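Conserved domain protein (Bacillus anthracis, PDB 3FBQ) is of unknown function, a largely beta-stranded protein whose sequence families belong to the immunoglobulin-like E-set clan. Local coordinates at residues S49-Y58 with D108-W119. Sequence-based numbering, arbitrary orientation.
Sequences SDGRTLSITY and DSNKKDKVNFRW
Strands 53-58 and 114-119 face each other from two different sheets, their axes 9.3 Å apart at closest and inclined by 54°, so side chains fill the gap, while at one end the turn at Gly51 meets the loop 108-113 through one backbone hydrogen bond and the Arg52 side chain. Leu54, Ile56 and Tyr58 alternate along their strand and point across at Val115, Phe117 and Trp119. Leu54 lays CD2 over one face of the Phe117 ring, 3.9 Å from its centroid, a CH-pi contact suited to a branched aliphatic chain. The far end of the same ring, CE1 and CZ, meets Ile56, whose CD1 comes within 3.5 Å of CE1. Farther on, Trp119 sends CH2 over a face of the Tyr58 ring, 3.5 Å from Tyr58 CG, the two planes meeting obliquely at 49°. Leu76 of strand 71-78 touches Leu54, Phe117 and Trp119, extending this apolar layer.

At the turn, Lys112 N donates to Gly51 O over 3.1 Å. Gly51 has a positive phi (89°), a backbone shape that glycine takes most readily. Arg52 leaves its backbone away from the loop, but bends at chi2 and chi3 bring the guanidinium back. Its NH1 and NH2 both hold Asp108 O, NH1 at 2.8 Å, with the oxygen near the guanidinium plane. NH2 also bonds His106 O and NE bonds Tyr179 OH, so a long, multiply donating side chain links two backbone carbonyls and one tyrosine hydroxyl. Such an apolar layer between two antiparallel sheets is the hallmark of a beta sandwich, here closed at one end by polar loop contacts.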
ATOM      1  N   SER A  49      16.482  12.227 -14.342  1.00 24.57           N
ATOM      2  CA  SER A  49      17.037  12.245 -12.990  1.00 26.37           C
ATOM      3  C   SER A  49      18.052  13.367 -12.896  1.00 28.29           C
ATOM      4  O   SER A  49      19.055  13.456 -13.672  1.00 28.58           O
ATOM      5  CB  SER A  49      17.733  10.934 -12.684  1.00 25.85           C
ATOM      6  OG  SER A  49      18.606  11.122 -11.611  1.00 25.84           O
ATOM      7  N   ASP A  50      17.731  14.241 -11.954  1.00 29.76           N
ATOM      8  CA  ASP A  50      18.476  15.449 -11.562  1.00 30.61           C
ATOM      9  C   ASP A  50      19.855  15.016 -11.148  1.00 30.56           C
ATOM     10  O   ASP A  50      20.725  15.830 -11.075  1.00 32.81           O
ATOM     11  CB  ASP A  50      17.849  16.018 -10.235  1.00 30.70           C
ATOM     12  CG  ASP A  50      17.202  17.344 -10.401  1.00 33.46           C
ATOM     13  OD1 ASP A  50      17.537  18.004 -11.390  1.00 38.58           O
ATOM     14  OD2 ASP A  50      16.396  17.795  -9.534  1.00 39.35           O
ATOM     15  N   GLY A  51      20.032  13.771 -10.737  1.00 29.06           N
ATOM     16  CA  GLY A  51      21.049  13.509  -9.719  1.00 27.68           C
ATOM     17  C   GLY A  51      20.435  13.631  -8.329  1.00 27.42           C
ATOM     18  O   GLY A  51      20.841  12.921  -7.370  1.00 26.38           O
ATOM     19  N   ARG A  52      19.449  14.519  -8.200  1.00 26.38           N
ATOM     20  CA  ARG A  52      18.847  14.707  -6.904  1.00 26.32           C
ATOM     21  C   ARG A  52      17.500  14.047  -6.901  1.00 26.58           C
ATOM     22  O   ARG A  52      17.140  13.369  -5.939  1.00 26.51           O
ATOM     23  CB  ARG A  52      18.702  16.188  -6.535  1.00 25.32           C
ATOM     24  CG  ARG A  52      17.865  16.480  -5.261  1.00 25.96           C
ATOM     25  CD  ARG A  52      18.245  15.706  -3.947  1.00 22.33           C
ATOM     26  NE  ARG A  52      19.684  15.756  -3.699  1.00 24.47           N
ATOM     27  CZ  ARG A  52      20.332  15.070  -2.747  1.00 24.76           C
ATOM     28  NH1 ARG A  52      21.632  15.176  -2.627  1.00 23.08           N
ATOM     29  NH2 ARG A  52      19.697  14.286  -1.894  1.00 26.81           N
ATOM     30  N   THR A  53      16.728  14.310  -7.962  1.00 26.36           N
ATOM     31  CA  THR A  53      15.355  13.866  -7.998  1.00 24.60           C
ATOM     32  C   THR A  53      15.077  13.060  -9.293  1.00 25.61           C
ATOM     33  O   THR A  53      15.726  13.283 -10.334  1.00 27.36           O
ATOM     34  CB  THR A  53      14.300  14.968  -7.546  1.00 23.62           C
ATOM     35  OG1 THR A  53      13.186  14.929  -8.419  1.00 23.50           O
ATOM     36  CG2 THR A  53      14.799  16.385  -7.513  1.00 20.78           C
ATOM     37  N   LEU A  54      14.202  12.056  -9.217  1.00 24.86           N
ATOM     38  CA  LEU A  54      13.922  11.208 -10.358  1.00 23.96           C
ATOM     39  C   LEU A  54      12.468  11.424 -10.705  1.00 24.18           C
ATOM     40  O   LEU A  54      11.606  11.381  -9.825  1.00 24.54           O
ATOM     41  CB  LEU A  54      14.159   9.782  -9.980  1.00 23.26           C
ATOM     42  CG  LEU A  54      13.512   8.746 -10.888  1.00 24.20           C
ATOM     43  CD1 LEU A  54      14.300   8.464 -12.197  1.00 22.54           C
ATOM     44  CD2 LEU A  54      13.289   7.447 -10.053  1.00 23.88           C
ATOM     45  N   SER A  55      12.194  11.751 -11.959  1.00 24.26           N
ATOM     46  CA  SER A  55      10.844  12.066 -12.318  1.00 25.22           C
ATOM     47  C   SER A  55      10.528  11.163 -13.447  1.00 27.29           C
ATOM     48  O   SER A  55      11.364  10.869 -14.323  1.00 29.12           O
ATOM     49  CB  SER A  55      10.604  13.531 -12.678  1.00 24.49           C
ATOM     50  OG  SER A  55      11.563  14.397 -12.063  1.00 25.25           O
ATOM     51  N   ILE A  56       9.308  10.674 -13.381  1.00 28.74           N
ATOM     52  CA  ILE A  56       8.834   9.646 -14.247  1.00 29.85           C
ATOM     53  C   ILE A  56       7.429   9.987 -14.723  1.00 30.77           C
ATOM     54  O   ILE A  56       6.610  10.573 -13.980  1.00 31.26           O
ATOM     55  CB  ILE A  56       8.853   8.376 -13.430  1.00 30.75           C
ATOM     56  CG1 ILE A  56       9.928   7.513 -13.977  1.00 29.91           C
ATOM     57  CG2 ILE A  56       7.419   7.713 -13.132  1.00 26.21           C
ATOM     58  CD1 ILE A  56       9.929   6.261 -13.236  1.00 38.47           C
ATOM     59  N   THR A  57       7.159   9.574 -15.950  1.00 30.38           N
ATOM     60  CA  THR A  57       5.952   9.915 -16.637  1.00 29.55           C
ATOM     61  C   THR A  57       5.296   8.602 -17.037  1.00 28.76           C
ATOM     62  O   THR A  57       5.992   7.625 -17.393  1.00 28.79           O
ATOM     63  CB  THR A  57       6.383  10.827 -17.778  1.00 29.54           C
ATOM     64  OG1 THR A  57       6.124  12.197 -17.386  1.00 32.82           O
ATOM     65  CG2 THR A  57       5.697  10.537 -19.004  1.00 31.16           C
ATOM     66  N   TYR A  58       3.977   8.513 -16.925  1.00 27.22           N
ATOM     67  CA  TYR A  58       3.366   7.244 -17.228  1.00 26.24           C
ATOM     68  C   TYR A  58       1.989   7.392 -17.775  1.00 26.57           C
ATOM     69  O   TYR A  58       1.364   8.444 -17.630  1.00 27.05           O
ATOM     70  CB  TYR A  58       3.313   6.358 -15.977  1.00 25.06           C
ATOM     71  CG  TYR A  58       2.396   6.923 -14.922  1.00 25.29           C
ATOM     72  CD1 TYR A  58       2.893   7.771 -13.898  1.00 20.48           C
ATOM     73  CD2 TYR A  58       1.027   6.656 -14.960  1.00 23.93           C
ATOM     74  CE1 TYR A  58       2.087   8.301 -12.986  1.00 18.76           C
ATOM     75  CE2 TYR A  58       0.171   7.205 -14.023  1.00 24.35           C
ATOM     76  CZ  TYR A  58       0.711   8.008 -13.026  1.00 23.70           C
ATOM     77  OH  TYR A  58      -0.153   8.538 -12.104  1.00 23.82           O
ATOM     78  N   ASP A 108      20.338  11.278   0.264  1.00 37.55           N
ATOM     79  CA  ASP A 108      21.705  10.933   0.305  1.00 38.00           C
ATOM     80  C   ASP A 108      22.423  12.292   0.123  1.00 37.29           C
ATOM     81  O   ASP A 108      22.070  13.090  -0.756  1.00 36.94           O
ATOM     82  CB  ASP A 108      21.926   9.949  -0.824  1.00 37.79           C
ATOM     83  CG  ASP A 108      23.344   9.557  -0.988  1.00 43.70           C
ATOM     84  OD1 ASP A 108      24.202  10.003  -0.159  1.00 47.76           O
ATOM     85  OD2 ASP A 108      23.603   8.787  -1.975  1.00 49.29           O
ATOM     86  N   SER A 109      23.366  12.574   1.015  1.00 36.60           N
ATOM     87  CA  SER A 109      24.268  13.740   0.915  1.00 36.74           C
ATOM     88  C   SER A 109      24.774  14.105  -0.487  1.00 36.61           C
ATOM     89  O   SER A 109      24.643  15.226  -0.911  1.00 36.94           O
ATOM     90  CB  SER A 109      25.465  13.509   1.785  1.00 36.28           C
ATOM     91  OG  SER A 109      25.811  14.729   2.311  1.00 38.07           O
ATOM     92  N   ASN A 110      25.360  13.168  -1.203  1.00 36.84           N
ATOM     93  CA  ASN A 110      25.718  13.426  -2.597  1.00 37.59           C
ATOM     94  C   ASN A 110      24.676  12.913  -3.579  1.00 37.50           C
ATOM     95  O   ASN A 110      23.920  11.939  -3.310  1.00 38.87           O
ATOM     96  CB  ASN A 110      27.041  12.766  -2.965  1.00 38.13           C
ATOM     97  CG  ASN A 110      28.032  12.779  -1.822  1.00 40.52           C
ATOM     98  OD1 ASN A 110      28.287  13.849  -1.235  1.00 41.82           O
ATOM     99  ND2 ASN A 110      28.577  11.589  -1.474  1.00 38.12           N
ATOM    100  N   LYS A 111      24.665  13.546  -4.739  1.00 35.95           N
ATOM    101  CA  LYS A 111      23.785  13.145  -5.775  1.00 35.26           C
ATOM    102  C   LYS A 111      24.258  11.785  -6.328  1.00 34.78           C
ATOM    103  O   LYS A 111      25.346  11.342  -6.028  1.00 34.24           O
ATOM    104  CB  LYS A 111      23.589  14.267  -6.816  1.00 35.07           C
ATOM    105  CG  LYS A 111      24.815  14.744  -7.543  1.00 35.33           C
ATOM    106  CD  LYS A 111      24.581  16.060  -8.342  1.00 31.85           C
ATOM    107  CE  LYS A 111      25.896  16.522  -8.920  1.00 29.63           C
ATOM    108  NZ  LYS A 111      25.767  17.134 -10.252  1.00 32.65           N
ATOM    109  N   LYS A 112      23.375  11.085  -7.030  1.00 34.80           N
ATOM    110  CA  LYS A 112      23.646   9.755  -7.513  1.00 34.37           C
ATOM    111  C   LYS A 112      23.831   9.887  -9.012  1.00 35.30           C
ATOM    112  O   LYS A 112      22.986  10.509  -9.699  1.00 35.65           O
ATOM    113  CB  LYS A 112      22.448   8.863  -7.222  1.00 33.25           C
ATOM    114  CG  LYS A 112      22.236   8.552  -5.790  1.00 31.02           C
ATOM    115  CD  LYS A 112      21.003   7.675  -5.675  1.00 33.73           C
ATOM    116  CE  LYS A 112      20.797   7.145  -4.286  1.00 34.15           C
ATOM    117  NZ  LYS A 112      22.083   6.504  -3.899  1.00 35.27           N
ATOM    118  N   ASP A 113      24.921   9.331  -9.532  1.00 35.53           N
ATOM    119  CA  ASP A 113      25.094   9.334 -10.989  1.00 36.13           C
ATOM    120  C   ASP A 113      24.131   8.353 -11.662  1.00 35.70           C
ATOM    121  O   ASP A 113      23.507   8.677 -12.652  1.00 36.22           O
ATOM    122  CB  ASP A 113      26.556   9.082 -11.377  1.00 35.97           C
ATOM    123  CG  ASP A 113      27.505  10.146 -10.798  1.00 39.19           C
ATOM    124  OD1 ASP A 113      27.080  11.270 -10.408  1.00 40.82           O
ATOM    125  OD2 ASP A 113      28.724   9.876 -10.745  1.00 44.71           O
ATOM    126  N   LYS A 114      23.996   7.168 -11.094  1.00 35.71           N
ATOM    127  CA  LYS A 114      22.993   6.200 -11.525  1.00 35.67           C
ATOM    128  C   LYS A 114      21.951   6.076 -10.414  1.00 34.66           C
ATOM    129  O   LYS A 114      22.312   5.939  -9.277  1.00 35.45           O
ATOM    130  CB  LYS A 114      23.671   4.847 -11.863  1.00 35.58           C
ATOM    131  CG  LYS A 114      24.371   4.893 -13.252  1.00 38.37           C
ATOM    132  CD  LYS A 114      25.504   3.856 -13.438  1.00 41.98           C
ATOM    133  CE  LYS A 114      26.241   4.045 -14.813  1.00 42.47           C
ATOM    134  NZ  LYS A 114      27.429   3.103 -15.123  1.00 40.65           N
ATOM    135  N   VAL A 115      20.669   6.198 -10.730  1.00 33.81           N
ATOM    136  CA  VAL A 115      19.610   5.938  -9.762  1.00 32.81           C
ATOM    137  C   VAL A 115      18.958   4.618 -10.125  1.00 32.13           C
ATOM    138  O   VAL A 115      18.366   4.517 -11.181  1.00 33.39           O
ATOM    139  CB  VAL A 115      18.465   6.999  -9.801  1.00 33.13           C
ATOM    140  CG1 VAL A 115      17.322   6.610  -8.821  1.00 32.36           C
ATOM    141  CG2 VAL A 115      18.959   8.369  -9.468  1.00 31.86           C
ATOM    142  N   ASN A 116      19.051   3.627  -9.252  1.00 31.02           N
ATOM    143  CA  ASN A 116      18.312   2.381  -9.407  1.00 30.68           C
ATOM    144  C   ASN A 116      16.978   2.496  -8.739  1.00 29.76           C
ATOM    145  O   ASN A 116      16.870   2.766  -7.537  1.00 30.58           O
ATOM    146  CB  ASN A 116      19.098   1.232  -8.790  1.00 30.48           C
ATOM    147  CG  ASN A 116      20.575   1.270  -9.204  1.00 35.71           C
ATOM    148  OD1 ASN A 116      20.905   1.048 -10.387  1.00 39.62           O
ATOM    149  ND2 ASN A 116      21.488   1.538  -8.232  1.00 39.04           N
ATOM    150  N   PHE A 117      15.909   2.298  -9.466  1.00 29.16           N
ATOM    151  CA  PHE A 117      14.640   2.411  -8.734  1.00 29.82           C
ATOM    152  C   PHE A 117      13.691   1.263  -9.035  1.00 28.97           C
ATOM    153  O   PHE A 117      13.936   0.554 -10.009  1.00 27.90           O
ATOM    154  CB  PHE A 117      14.009   3.754  -9.023  1.00 28.74           C
ATOM    155  CG  PHE A 117      13.648   3.903 -10.428  1.00 28.77           C
ATOM    156  CD1 PHE A 117      12.380   3.569 -10.854  1.00 27.50           C
ATOM    157  CD2 PHE A 117      14.620   4.295 -11.373  1.00 31.77           C
ATOM    158  CE1 PHE A 117      12.025   3.690 -12.193  1.00 28.21           C
ATOM    159  CE2 PHE A 117      14.287   4.430 -12.753  1.00 30.42           C
ATOM    160  CZ  PHE A 117      12.974   4.145 -13.152  1.00 29.90           C
ATOM    161  N   ARG A 118      12.650   1.072  -8.212  1.00 28.45           N
ATOM    162  CA  ARG A 118      11.610   0.093  -8.571  1.00 30.07           C
ATOM    163  C   ARG A 118      10.305   0.755  -8.411  1.00 29.99           C
ATOM    164  O   ARG A 118       9.999   1.359  -7.353  1.00 31.66           O
ATOM    165  CB  ARG A 118      11.625  -1.234  -7.766  1.00 30.23           C
ATOM    166  CG  ARG A 118      13.043  -1.665  -7.344  1.00 34.89           C
ATOM    167  CD  ARG A 118      13.491  -3.124  -7.572  1.00 37.96           C
ATOM    168  NE  ARG A 118      12.803  -4.089  -6.710  1.00 43.01           N
ATOM    169  CZ  ARG A 118      13.135  -5.382  -6.522  1.00 44.99           C
ATOM    170  NH1 ARG A 118      14.204  -5.936  -7.116  1.00 46.26           N
ATOM    171  NH2 ARG A 118      12.379  -6.140  -5.716  1.00 43.69           N
ATOM    172  N   TRP A 119       9.511   0.653  -9.459  1.00 29.34           N
ATOM    173  CA  TRP A 119       8.119   1.092  -9.389  1.00 28.56           C
ATOM    174  C   TRP A 119       7.211  -0.121  -9.215  1.00 28.14           C
ATOM    175  O   TRP A 119       7.031  -0.913 -10.129  1.00 27.01           O
ATOM    176  CB  TRP A 119       7.752   1.907 -10.638  1.00 28.40           C
ATOM    177  CG  TRP A 119       6.536   2.712 -10.440  1.00 27.25           C
ATOM    178  CD1 TRP A 119       6.060   3.188  -9.250  1.00 29.07           C
ATOM    179  CD2 TRP A 119       5.616   3.142 -11.441  1.00 28.27           C
ATOM    180  NE1 TRP A 119       4.899   3.897  -9.447  1.00 28.35           N
ATOM    181  CE2 TRP A 119       4.590   3.875 -10.776  1.00 27.80           C
ATOM    182  CE3 TRP A 119       5.547   2.982 -12.841  1.00 27.41           C
ATOM    183  CZ2 TRP A 119       3.527   4.456 -11.456  1.00 27.20           C
ATOM    184  CZ3 TRP A 119       4.510   3.580 -13.528  1.00 26.37           C
ATOM    185  CH2 TRP A 119       3.499   4.302 -12.837  1.00 29.35           C
TER